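Local coordinates for protein aminotransferase class I and II (Anaerococcus prevotii, PDB 4EMY) that binds pyridoxal 5'-phosphate as a homodimeric fold-type I enzyme and probably catalyses amino-group transfer, at residues 247-252 / 277-282; 118-123 / 288-293; 125-130 / 178-183. All blocks are in the same frame, centred on the assembly; numbering follows the deposited sequence.

Contact 1 of 3, residues 247-252 / 277-282; sequences LPRNLF and SSSKEI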
ATOM      1  N   LEU A 247       7.456   0.008 -29.990  1.00 50.88           N
ATOM      2  CA  LEU A 247       6.055   0.331 -30.179  1.00 50.34           C
ATOM      3  C   LEU A 247       5.920   1.838 -30.309  1.00 51.66           C
ATOM      4  O   LEU A 247       6.703   2.570 -29.706  1.00 52.19           O
ATOM      5  CB  LEU A 247       5.233  -0.185 -28.999  1.00 48.09           C
ATOM      6  CG  LEU A 247       4.466  -1.505 -29.146  1.00 46.84           C
ATOM      7  CD1 LEU A 247       5.266  -2.606 -29.825  1.00 47.38           C
ATOM      8  CD2 LEU A 247       3.985  -1.967 -27.783  1.00 44.91           C
ATOM      9  N   PRO A 248       4.941   2.310 -31.106  1.00 52.39           N
ATOM     10  CA  PRO A 248       4.778   3.754 -31.297  1.00 53.89           C
ATOM     11  C   PRO A 248       4.632   4.525 -29.981  1.00 52.96           C
ATOM     12  O   PRO A 248       4.007   4.040 -29.036  1.00 51.00           O
ATOM     13  CB  PRO A 248       3.498   3.874 -32.144  1.00 54.24           C
ATOM     14  CG  PRO A 248       2.913   2.504 -32.214  1.00 52.70           C
ATOM     15  CD  PRO A 248       4.022   1.538 -31.961  1.00 52.16           C
ATOM     16  N   ARG A 249       5.226   5.712 -29.941  1.00 54.55           N
ATOM     17  CA  ARG A 249       5.167   6.625 -28.800  1.00 54.09           C
ATOM     18  C   ARG A 249       3.844   6.563 -28.020  1.00 52.26           C
ATOM     19  O   ARG A 249       3.848   6.513 -26.789  1.00 50.79           O
ATOM     20  CB  ARG A 249       5.475   8.052 -29.288  1.00 56.49           C
ATOM     21  CG  ARG A 249       5.291   9.166 -28.268  1.00 56.40           C
ATOM     22  CD  ARG A 249       6.057  10.428 -28.658  1.00 58.96           C
ATOM     23  NE  ARG A 249       7.502  10.283 -28.443  1.00 59.70           N
ATOM     24  CZ  ARG A 249       8.424  10.247 -29.408  1.00 61.76           C
ATOM     25  NH1 ARG A 249       8.082  10.367 -30.692  1.00 63.40           N
ATOM     26  NH2 ARG A 249       9.704  10.104 -29.083  1.00 62.31           N
ATOM     27  N   ASN A 250       2.726   6.536 -28.743  1.00 52.48           N
ATOM     28  CA  ASN A 250       1.388   6.565 -28.137  1.00 51.16           C
ATOM     29  C   ASN A 250       0.811   5.200 -27.724  1.00 49.17           C
ATOM     30  O   ASN A 250      -0.372   5.094 -27.380  1.00 48.24           O
ATOM     31  CB  ASN A 250       0.408   7.300 -29.058  1.00 52.55           C
ATOM     32  CG  ASN A 250       0.280   6.644 -30.419  1.00 53.50           C
ATOM     33  OD1 ASN A 250       1.269   6.222 -31.021  1.00 54.24           O
ATOM     34  ND2 ASN A 250      -0.947   6.559 -30.913  1.00 53.64           N
ATOM     35  N   LEU A 251       1.638   4.159 -27.769  1.00 48.70           N
ATOM     36  CA  LEU A 251       1.230   2.843 -27.292  1.00 46.97           C
ATOM     37  C   LEU A 251       2.110   2.416 -26.129  1.00 45.93           C
ATOM     38  O   LEU A 251       3.154   1.783 -26.313  1.00 46.20           O
ATOM     39  CB  LEU A 251       1.259   1.806 -28.419  1.00 47.35           C
ATOM     40  CG  LEU A 251       0.729   0.392 -28.133  1.00 45.78           C
ATOM     41  CD1 LEU A 251      -0.706   0.412 -27.627  1.00 44.84           C
ATOM     42  CD2 LEU A 251       0.832  -0.478 -29.377  1.00 46.45           C
ATOM     43  N   PHE A 252       1.686   2.780 -24.926  1.00 44.92           N
ATOM     44  CA  PHE A 252       2.447   2.483 -23.725  1.00 44.04           C
ATOM     45  C   PHE A 252       2.083   1.100 -23.180  1.00 42.47           C
ATOM     46  O   PHE A 252       0.986   0.593 -23.428  1.00 41.92           O
ATOM     47  CB  PHE A 252       2.226   3.585 -22.679  1.00 43.93           C
ATOM     48  CG  PHE A 252       3.180   3.528 -21.518  1.00 43.37           C
ATOM     49  CD1 PHE A 252       4.553   3.485 -21.727  1.00 44.23           C
ATOM     50  CD2 PHE A 252       2.703   3.533 -20.211  1.00 42.14           C
ATOM     51  CE1 PHE A 252       5.431   3.434 -20.657  1.00 43.88           C
ATOM     52  CE2 PHE A 252       3.575   3.488 -19.139  1.00 41.82           C
ATOM     53  CZ  PHE A 252       4.941   3.438 -19.359  1.00 42.63           C
ATOM     54  N   SER A 277       8.547   1.835 -23.144  1.00 46.38           N
ATOM     55  CA  SER A 277       8.311   2.848 -24.175  1.00 47.87           C
ATOM     56  C   SER A 277       9.520   3.079 -25.065  1.00 49.97           C
ATOM     57  O   SER A 277      10.659   2.867 -24.657  1.00 50.43           O
ATOM     58  CB  SER A 277       7.883   4.178 -23.557  1.00 47.95           C
ATOM     59  OG  SER A 277       7.556   5.123 -24.563  1.00 49.41           O
ATOM     60  N   SER A 278       9.257   3.528 -26.286  1.00 51.43           N
ATOM     61  CA  SER A 278      10.314   3.938 -27.201  1.00 53.81           C
ATOM     62  C   SER A 278      10.785   5.359 -26.894  1.00 55.23           C
ATOM     63  O   SER A 278      11.844   5.776 -27.362  1.00 57.23           O
ATOM     64  CB  SER A 278       9.837   3.834 -28.648  1.00 54.92           C
ATOM     65  OG  SER A 278       8.606   4.508 -28.818  1.00 54.61           O
ATOM     66  N   SER A 279       9.998   6.089 -26.103  1.00 54.35           N
ATOM     67  CA  SER A 279      10.315   7.468 -25.729  1.00 55.64           C
ATOM     68  C   SER A 279      10.881   7.571 -24.315  1.00 54.76           C
ATOM     69  O   SER A 279      10.324   7.015 -23.371  1.00 52.72           O
ATOM     70  CB  SER A 279       9.084   8.367 -25.876  1.00 55.63           C
ATOM     71  OG  SER A 279       9.353   9.697 -25.457  1.00 56.72           O
ATOM     72  N   LYS A 280      11.988   8.302 -24.190  1.00 56.53           N
ATOM     73  CA  LYS A 280      12.675   8.497 -22.915  1.00 56.10           C
ATOM     74  C   LYS A 280      11.890   9.397 -21.970  1.00 55.25           C
ATOM     75  O   LYS A 280      11.948   9.216 -20.752  1.00 53.91           O
ATOM     76  CB  LYS A 280      14.072   9.073 -23.144  1.00 58.39           C
ATOM     77  CG  LYS A 280      15.025   8.893 -21.975  1.00 58.03           C
ATOM     78  CD  LYS A 280      16.202   9.850 -22.073  1.00 60.47           C
ATOM     79  CE  LYS A 280      17.027   9.838 -20.798  1.00 60.11           C
ATOM     80  NZ  LYS A 280      17.904  11.036 -20.694  1.00 62.32           N
ATOM     81  N   GLU A 281      11.161  10.364 -22.522  1.00 56.23           N
ATOM     82  CA  GLU A 281      10.364  11.254 -21.681  1.00 55.65           C
ATOM     83  C   GLU A 281       9.046  10.639 -21.227  1.00 53.53           C
ATOM     84  O   GLU A 281       8.535  10.995 -20.163  1.00 52.47           O
ATOM     85  CB  GLU A 281      10.169  12.639 -22.310  1.00 57.67           C
ATOM     86  CG  GLU A 281       9.412  12.681 -23.624  1.00 58.61           C
ATOM     87  CD  GLU A 281       9.415  14.073 -24.229  1.00 61.00           C
ATOM     88  OE1 GLU A 281       9.166  15.049 -23.488  1.00 61.07           O
ATOM     89  OE2 GLU A 281       9.667  14.193 -25.445  1.00 62.94           O
ATOM     90  N   ILE A 282       8.513   9.706 -22.019  1.00 53.11           N
ATOM     91  CA  ILE A 282       7.337   8.927 -21.617  1.00 51.19           C
ATOM     92  C   ILE A 282       7.640   8.101 -20.363  1.00 49.57           C
ATOM     93  O   ILE A 282       6.810   8.005 -19.458  1.00 48.11           O
ATOM     94  CB  ILE A 282       6.826   8.007 -22.757  1.00 51.13           C
ATOM     95  CG1 ILE A 282       6.260   8.825 -23.926  1.00 52.76           C
ATOM     96  CG2 ILE A 282       5.773   7.024 -22.252  1.00 49.03           C
ATOM     97  CD1 ILE A 282       5.104   9.733 -23.567  1.00 52.68           C
TER
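In the large PLP-binding domain of this aminotransferase, strand 271-277 ends at an ST turn that leads into helix 280-297, and here S277-I282 meets the type I beta turn P248-L251 leading into the neighbouring antiparallel strand 251-258. The ST turn is closed by S277 OG, which accepts from the backbone N of S279 at 3.0 Å. Across the gap the one hydrogen bond runs from S278 OG to the carbonyl O of L247, 2.9 Å long and nearly along the C=O axis. S278 can reach it because its OG lies between the backbone N and the carbonyl carbon (chi1 52°), the crowded position. Next to this bond the packing is apolar. The F252 ring brings S277 CB to its edge, 3.9 Å from CD1, while I282 CG2 approaches the same CD1 obliquely. Y121 and F286 add their rings to F252, and M6 of the second subunit packs on both F252 and I282. R249 bends at chi3 and brings its guanidinium to S279, the N-cap residue of the helix; S279 OG lies at the guanidinium edge, near its plane, 3.6 Å from R249 NE and so beyond hydrogen-bond length.

Contact 2 of 3, residues 118-123 / 288-293; sequences IFSYLD and ASLAHS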
ATOM      1  N   ILE A 118      -4.178   2.119 -13.992  1.00 36.65           N
ATOM      2  CA  ILE A 118      -5.551   2.554 -14.223  1.00 37.22           C
ATOM      3  C   ILE A 118      -5.772   4.017 -13.826  1.00 38.14           C
ATOM      4  O   ILE A 118      -6.550   4.732 -14.471  1.00 38.99           O
ATOM      5  CB  ILE A 118      -6.573   1.666 -13.492  1.00 37.01           C
ATOM      6  CG1 ILE A 118      -6.387   0.204 -13.898  1.00 36.45           C
ATOM      7  CG2 ILE A 118      -8.000   2.113 -13.805  1.00 37.76           C
ATOM      8  CD1 ILE A 118      -7.323  -0.755 -13.194  1.00 36.43           C
ATOM      9  N   PHE A 119      -5.086   4.458 -12.776  1.00 38.18           N
ATOM     10  CA  PHE A 119      -5.187   5.834 -12.329  1.00 39.15           C
ATOM     11  C   PHE A 119      -4.487   6.772 -13.307  1.00 39.77           C
ATOM     12  O   PHE A 119      -5.078   7.748 -13.763  1.00 40.76           O
ATOM     13  CB  PHE A 119      -4.605   5.984 -10.927  1.00 39.31           C
ATOM     14  CG  PHE A 119      -4.891   7.314 -10.286  1.00 40.59           C
ATOM     15  CD1 PHE A 119      -3.971   8.358 -10.371  1.00 41.32           C
ATOM     16  CD2 PHE A 119      -6.076   7.525  -9.589  1.00 41.33           C
ATOM     17  CE1 PHE A 119      -4.235   9.588  -9.783  1.00 42.70           C
ATOM     18  CE2 PHE A 119      -6.341   8.754  -8.997  1.00 42.76           C
ATOM     19  CZ  PHE A 119      -5.419   9.785  -9.093  1.00 43.50           C
ATOM     20  N   SER A 120      -3.241   6.453 -13.648  1.00 39.48           N
ATOM     21  CA  SER A 120      -2.390   7.362 -14.422  1.00 40.31           C
ATOM     22  C   SER A 120      -2.684   7.439 -15.920  1.00 40.75           C
ATOM     23  O   SER A 120      -2.395   8.464 -16.544  1.00 41.80           O
ATOM     24  CB  SER A 120      -0.914   7.033 -14.207  1.00 39.92           C
ATOM     25  OG  SER A 120      -0.517   7.385 -12.898  1.00 40.19           O
ATOM     26  N   TYR A 121      -3.254   6.375 -16.489  1.00 40.16           N
ATOM     27  CA  TYR A 121      -3.422   6.286 -17.943  1.00 40.54           C
ATOM     28  C   TYR A 121      -4.864   6.223 -18.445  1.00 41.20           C
ATOM     29  O   TYR A 121      -5.115   6.154 -19.655  1.00 41.79           O
ATOM     30  CB  TYR A 121      -2.555   5.163 -18.509  1.00 39.71           C
ATOM     31  CG  TYR A 121      -1.100   5.436 -18.255  1.00 39.65           C
ATOM     32  CD1 TYR A 121      -0.374   6.268 -19.099  1.00 40.50           C
ATOM     33  CD2 TYR A 121      -0.455   4.894 -17.143  1.00 38.95           C
ATOM     34  CE1 TYR A 121       0.959   6.537 -18.857  1.00 40.88           C
ATOM     35  CE2 TYR A 121       0.879   5.160 -16.889  1.00 39.17           C
ATOM     36  CZ  TYR A 121       1.579   5.978 -17.748  1.00 40.09           C
ATOM     37  OH  TYR A 121       2.899   6.244 -17.498  1.00 40.47           O
ATOM     38  N   LEU A 122      -5.805   6.260 -17.509  1.00 41.47           N
ATOM     39  CA  LEU A 122      -7.206   6.497 -17.837  1.00 42.50           C
ATOM     40  C   LEU A 122      -7.708   7.646 -16.998  1.00 43.53           C
ATOM     41  O   LEU A 122      -7.378   7.749 -15.815  1.00 43.23           O
ATOM     42  CB  LEU A 122      -8.063   5.264 -17.555  1.00 41.98           C
ATOM     43  CG  LEU A 122      -7.883   4.028 -18.436  1.00 41.52           C
ATOM     44  CD1 LEU A 122      -8.615   2.848 -17.821  1.00 40.88           C
ATOM     45  CD2 LEU A 122      -8.354   4.290 -19.864  1.00 42.50           C
ATOM     46  N   ASP A 123      -8.501   8.511 -17.619  1.00 44.96           N
ATOM     47  CA  ASP A 123      -9.207   9.552 -16.901  1.00 46.27           C
ATOM     48  C   ASP A 123     -10.602   9.023 -16.525  1.00 46.65           C
ATOM     49  O   ASP A 123     -10.781   7.815 -16.363  1.00 45.42           O
ATOM     50  CB  ASP A 123      -9.283  10.811 -17.764  1.00 48.02           C
ATOM     51  CG  ASP A 123      -9.393  12.089 -16.943  1.00 49.51           C
ATOM     52  OD1 ASP A 123      -9.914  12.056 -15.805  1.00 49.67           O
ATOM     53  OD2 ASP A 123      -8.966  13.144 -17.452  1.00 50.85           O
ATOM     54  N   ALA A 288       7.902   9.635 -12.663  1.00 46.24           N
ATOM     55  CA  ALA A 288       7.443  10.757 -11.847  1.00 46.49           C
ATOM     56  C   ALA A 288       6.039  10.525 -11.305  1.00 45.37           C
ATOM     57  O   ALA A 288       5.766  10.796 -10.137  1.00 45.08           O
ATOM     58  CB  ALA A 288       7.490  12.048 -12.643  1.00 48.00           C
ATOM     59  N   SER A 289       5.164  10.004 -12.162  1.00 45.16           N
ATOM     60  CA  SER A 289       3.765   9.815 -11.829  1.00 44.32           C
ATOM     61  C   SER A 289       3.559   8.748 -10.763  1.00 42.88           C
ATOM     62  O   SER A 289       2.905   8.998  -9.751  1.00 42.35           O
ATOM     63  CB  SER A 289       2.971   9.463 -13.078  1.00 44.65           C
ATOM     64  OG  SER A 289       1.584   9.492 -12.803  1.00 44.26           O
ATOM     65  N   LEU A 290       4.116   7.563 -10.992  1.00 42.43           N
ATOM     66  CA  LEU A 290       4.014   6.462 -10.030  1.00 41.31           C
ATOM     67  C   LEU A 290       4.734   6.717  -8.700  1.00 41.31           C
ATOM     68  O   LEU A 290       4.312   6.207  -7.660  1.00 40.53           O
ATOM     69  CB  LEU A 290       4.449   5.130 -10.654  1.00 40.97           C
ATOM     70  CG  LEU A 290       3.282   4.324 -11.244  1.00 40.26           C
ATOM     71  CD1 LEU A 290       2.747   4.913 -12.548  1.00 40.79           C
ATOM     72  CD2 LEU A 290       3.687   2.875 -11.431  1.00 39.72           C
ATOM     73  N   ALA A 291       5.797   7.521  -8.732  1.00 42.29           N
ATOM     74  CA  ALA A 291       6.458   7.952  -7.507  1.00 42.49           C
ATOM     75  C   ALA A 291       5.580   8.906  -6.712  1.00 42.41           C
ATOM     76  O   ALA A 291       5.563   8.845  -5.485  1.00 41.85           O
ATOM     77  CB  ALA A 291       7.802   8.587  -7.807  1.00 43.69           C
ATOM     78  N   HIS A 292       4.853   9.783  -7.408  1.00 43.09           N
ATOM     79  CA  HIS A 292       3.912  10.675  -6.740  1.00 43.32           C
ATOM     80  C   HIS A 292       2.757   9.889  -6.196  1.00 42.37           C
ATOM     81  O   HIS A 292       2.301  10.142  -5.088  1.00 42.09           O
ATOM     82  CB  HIS A 292       3.420  11.770  -7.675  1.00 44.67           C
ATOM     83  CG  HIS A 292       2.599  12.838  -6.986  1.00 44.90           C
ATOM     84  ND1 HIS A 292       1.288  12.698  -6.743  1.00 44.50           N
ATOM     85  CD2 HIS A 292       2.957  14.084  -6.489  1.00 45.74           C
ATOM     86  CE1 HIS A 292       0.830  13.788  -6.113  1.00 45.03           C
ATOM     87  NE2 HIS A 292       1.851  14.639  -5.965  1.00 45.64           N
ATOM     88  N   SER A 293       2.276   8.923  -6.972  1.00 39.38           N
ATOM     89  CA  SER A 293       1.226   8.018  -6.513  1.00 39.45           C
ATOM     90  C   SER A 293       1.677   7.200  -5.303  1.00 38.56           C
ATOM     91  O   SER A 293       0.923   7.073  -4.338  1.00 39.12           O
ATOM     92  CB  SER A 293       0.759   7.087  -7.640  1.00 39.09           C
ATOM     93  OG  SER A 293      -0.259   7.675  -8.429  1.00 40.55           O
TER
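Two helices of the PLP-binding domain, 109-121 and 280-297, meet here largely through serines, with the S120 and S289 CA atoms 7.1 Å apart. Along the second helix the contact begins at S289, whose OG is anti to the backbone N (chi1 -170°), beside the carbonyl carbon, and lies 3.0 Å from S120 OG. S120 OG also has a weak hydrogen-bond partner in S116 O, one turn back in its own helix. S289 OG has a further hydrogen-bond partner in A11 O of the second subunit, so the serine pair lies where both chains converge. One residue on, L290 turns its CD1 branch to the hydroxyl of the first helix, 4.1 Å from S120 OG, and its side chain also touches S116; the contact is apolar carbon against oxygen. S293, a turn after S289, again faces the first helix, where its nearest neighbour is an aromatic ring. S293 OG, hydrogen-bonded to E144 OE2 of the second subunit, lies obliquely to the F119 ring, 4.2 Å from CD1.

Contact 3 of 3, residues 125-130 / 178-183; sequences GDPLIC and DRIASL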
ATOM      1  N   GLY A 125     -13.958   9.387 -18.027  1.00 49.99           N
ATOM      2  CA  GLY A 125     -14.840   8.752 -19.005  1.00 50.35           C
ATOM      3  C   GLY A 125     -14.223   7.504 -19.599  1.00 48.52           C
ATOM      4  O   GLY A 125     -14.912   6.674 -20.185  1.00 48.69           O
ATOM      5  N   ASP A 126     -12.915   7.376 -19.405  1.00 46.98           N
ATOM      6  CA  ASP A 126     -12.072   6.484 -20.189  1.00 45.66           C
ATOM      7  C   ASP A 126     -12.299   5.004 -19.895  1.00 44.35           C
ATOM      8  O   ASP A 126     -12.538   4.632 -18.751  1.00 43.59           O
ATOM      9  CB  ASP A 126     -10.604   6.875 -20.011  1.00 44.83           C
ATOM     10  CG  ASP A 126     -10.316   8.294 -20.484  1.00 46.12           C
ATOM     11  OD1 ASP A 126     -11.223   8.948 -21.047  1.00 47.69           O
ATOM     12  OD2 ASP A 126      -9.179   8.762 -20.289  1.00 45.85           O
ATOM     13  N   PRO A 127     -12.246   4.166 -20.946  1.00 44.18           N
ATOM     14  CA  PRO A 127     -12.555   2.751 -20.828  1.00 43.52           C
ATOM     15  C   PRO A 127     -11.357   1.854 -20.545  1.00 41.95           C
ATOM     16  O   PRO A 127     -10.313   1.983 -21.191  1.00 41.71           O
ATOM     17  CB  PRO A 127     -13.132   2.411 -22.202  1.00 44.70           C
ATOM     18  CG  PRO A 127     -12.476   3.366 -23.138  1.00 45.32           C
ATOM     19  CD  PRO A 127     -12.037   4.565 -22.351  1.00 45.14           C
ATOM     20  N   LEU A 128     -11.523   0.957 -19.575  1.00 41.06           N
ATOM     21  CA  LEU A 128     -10.626  -0.181 -19.413  1.00 39.90           C
ATOM     22  C   LEU A 128     -11.276  -1.405 -20.048  1.00 40.23           C
ATOM     23  O   LEU A 128     -12.276  -1.925 -19.550  1.00 40.53           O
ATOM     24  CB  LEU A 128     -10.317  -0.449 -17.941  1.00 39.01           C
ATOM     25  CG  LEU A 128      -9.276  -1.548 -17.736  1.00 38.14           C
ATOM     26  CD1 LEU A 128      -7.859  -1.025 -17.929  1.00 37.70           C
ATOM     27  CD2 LEU A 128      -9.432  -2.191 -16.370  1.00 37.77           C
ATOM     28  N   ILE A 129     -10.710  -1.856 -21.158  1.00 40.35           N
ATOM     29  CA  ILE A 129     -11.273  -2.977 -21.894  1.00 41.01           C
ATOM     30  C   ILE A 129     -10.583  -4.267 -21.454  1.00 40.24           C
ATOM     31  O   ILE A 129      -9.395  -4.484 -21.726  1.00 39.82           O
ATOM     32  CB  ILE A 129     -11.185  -2.749 -23.412  1.00 42.04           C
ATOM     33  CG1 ILE A 129     -11.865  -1.425 -23.768  1.00 42.95           C
ATOM     34  CG2 ILE A 129     -11.830  -3.902 -24.163  1.00 42.95           C
ATOM     35  CD1 ILE A 129     -11.087  -0.588 -24.754  1.00 43.44           C
ATOM     36  N   CYS A 130     -11.352  -5.100 -20.756  1.00 40.26           N
ATOM     37  CA  CYS A 130     -10.845  -6.292 -20.087  1.00 39.61           C
ATOM     38  C   CYS A 130     -11.632  -7.528 -20.483  1.00 40.52           C
ATOM     39  O   CYS A 130     -12.823  -7.444 -20.802  1.00 41.46           O
ATOM     40  CB  CYS A 130     -10.907  -6.118 -18.568  1.00 38.86           C
ATOM     41  SG  CYS A 130     -10.366  -7.579 -17.642  1.00 38.44           S
ATOM     42  N   ASP A 178     -10.571   9.449 -26.790  1.00 54.07           N
ATOM     43  CA  ASP A 178      -9.212   9.617 -27.294  1.00 53.70           C
ATOM     44  C   ASP A 178      -8.199   8.831 -26.465  1.00 51.55           C
ATOM     45  O   ASP A 178      -7.054   8.649 -26.881  1.00 51.34           O
ATOM     46  CB  ASP A 178      -8.824  11.098 -27.328  1.00 55.16           C
ATOM     47  CG  ASP A 178      -9.433  11.844 -28.511  1.00 57.80           C
ATOM     48  OD1 ASP A 178     -10.078  11.200 -29.369  1.00 58.60           O
ATOM     49  OD2 ASP A 178      -9.263  13.084 -28.589  1.00 59.19           O
ATOM     50  N   ARG A 179      -8.611   8.365 -25.293  1.00 50.06           N
ATOM     51  CA  ARG A 179      -7.713   7.627 -24.415  1.00 48.06           C
ATOM     52  C   ARG A 179      -8.372   6.328 -24.000  1.00 46.92           C
ATOM     53  O   ARG A 179      -9.524   6.330 -23.569  1.00 47.22           O
ATOM     54  CB  ARG A 179      -7.359   8.476 -23.194  1.00 47.79           C
ATOM     55  CG  ARG A 179      -6.428   7.815 -22.194  1.00 46.31           C
ATOM     56  CD  ARG A 179      -5.933   8.830 -21.177  1.00 46.52           C
ATOM     57  NE  ARG A 179      -4.727   9.517 -21.630  1.00 47.28           N
ATOM     58  CZ  ARG A 179      -4.453  10.796 -21.388  1.00 48.49           C
ATOM     59  NH1 ARG A 179      -5.304  11.552 -20.704  1.00 49.31           N
ATOM     60  NH2 ARG A 179      -3.327  11.333 -21.846  1.00 49.19           N
ATOM     61  N   ILE A 180      -7.657   5.218 -24.161  1.00 45.79           N
ATOM     62  CA  ILE A 180      -8.184   3.907 -23.768  1.00 44.88           C
ATOM     63  C   ILE A 180      -7.133   3.038 -23.074  1.00 43.38           C
ATOM     64  O   ILE A 180      -5.959   3.400 -23.009  1.00 43.33           O
ATOM     65  CB  ILE A 180      -8.792   3.119 -24.957  1.00 45.73           C
ATOM     66  CG1 ILE A 180      -7.696   2.589 -25.882  1.00 45.78           C
ATOM     67  CG2 ILE A 180      -9.837   3.942 -25.708  1.00 47.31           C
ATOM     68  CD1 ILE A 180      -8.029   1.242 -26.482  1.00 46.00           C
ATOM     69  N   ALA A 181      -7.565   1.895 -22.549  1.00 42.46           N
ATOM     70  CA  ALA A 181      -6.638   0.932 -21.963  1.00 41.23           C
ATOM     71  C   ALA A 181      -7.111  -0.503 -22.143  1.00 40.96           C
ATOM     72  O   ALA A 181      -8.290  -0.806 -21.969  1.00 41.26           O
ATOM     73  CB  ALA A 181      -6.407   1.235 -20.491  1.00 40.42           C
ATOM     74  N   SER A 182      -6.186  -1.382 -22.502  1.00 40.56           N
ATOM     75  CA  SER A 182      -6.494  -2.795 -22.588  1.00 40.55           C
ATOM     76  C   SER A 182      -5.842  -3.510 -21.434  1.00 39.49           C
ATOM     77  O   SER A 182      -4.661  -3.299 -21.155  1.00 39.06           O
ATOM     78  CB  SER A 182      -5.989  -3.396 -23.898  1.00 41.52           C
ATOM     79  OG  SER A 182      -5.971  -4.812 -23.805  1.00 41.60           O
ATOM     80  N   LEU A 183      -6.614  -4.352 -20.759  1.00 39.25           N
ATOM     81  CA  LEU A 183      -6.054  -5.195 -19.716  1.00 38.50           C
ATOM     82  C   LEU A 183      -6.118  -6.648 -20.142  1.00 38.90           C
ATOM     83  O   LEU A 183      -7.178  -7.134 -20.537  1.00 39.63           O
ATOM     84  CB  LEU A 183      -6.761  -4.981 -18.376  1.00 38.03           C
ATOM     85  CG  LEU A 183      -6.052  -5.679 -17.208  1.00 37.48           C
ATOM     86  CD1 LEU A 183      -5.875  -4.759 -16.010  1.00 36.93           C
ATOM     87  CD2 LEU A 183      -6.788  -6.954 -16.822  1.00 37.74           C
TER
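CG is anti to the backbone N, beside the carbonyl carbon, in both L128 (chi1 -175°) and L183 (chi1 -171°), and L128 CD1 comes within 4.1 Å of L183 CB. The two leucines share a face with A181 and C130 in the parallel part of the mixed sheet at the heart of the PLP-binding domain. Strands 127-131 and 179-184 are parallel neighbours, and the intervening helix 163-176 covers the other face, where I129 and I180 meet CD1 to CD1 and both rest on I170. The backbone ladder consists of A181 N to P127 O, I129 N to A181 O at 2.8 Å, and L183 N to I129 O, so I129 is gripped through both its N and its O. On the leucine face L128 CD1 also touches A181 CB at 3.7 Å, and C130 SG meets L183 CD2; Y138, a residue of the cofactor pocket, packs on C130 and L183. At the opposite end P127 CG lies against I180 CG2, at 3.7 Å. Before the strand, D126 CG is anti to the carbonyl carbon, and OD2 lies against the aliphatic part of R179 without pairing with the guanidinium, R179 NE being 4.7 Å from D126 OD2. OD2 accepts a hydrogen bond from D123 N, and S177 OG bonds weakly to OD1. An alanine here would probably leave D123 N without its acceptor and open a gap beside the R179 chain, whose CB and CD both lie 3.4 Å from D126 OD2.

In the fold
The three contacts show how one domain is tied together from sheet to dimer interface. Contact 3 joins two central strands of the mixed sheet, contact 1 lies at the end of two others, and contact 2 sets helix 109-121 against helix 280-297, the helix that begins in contact 1. Y121 bridges contacts 2 and 1, its OH 3.3 Å from F252 CE2, while L122 links contacts 2 and 3, its CD2 3.7 Å from A181 CB. Contacts 1 and 3, with centres about 17 Å apart, do not touch. Closest to the cofactor is contact 3: the L183 side chain is about 7 Å from bound PLP, against about 14 Å for L290 of contact 2.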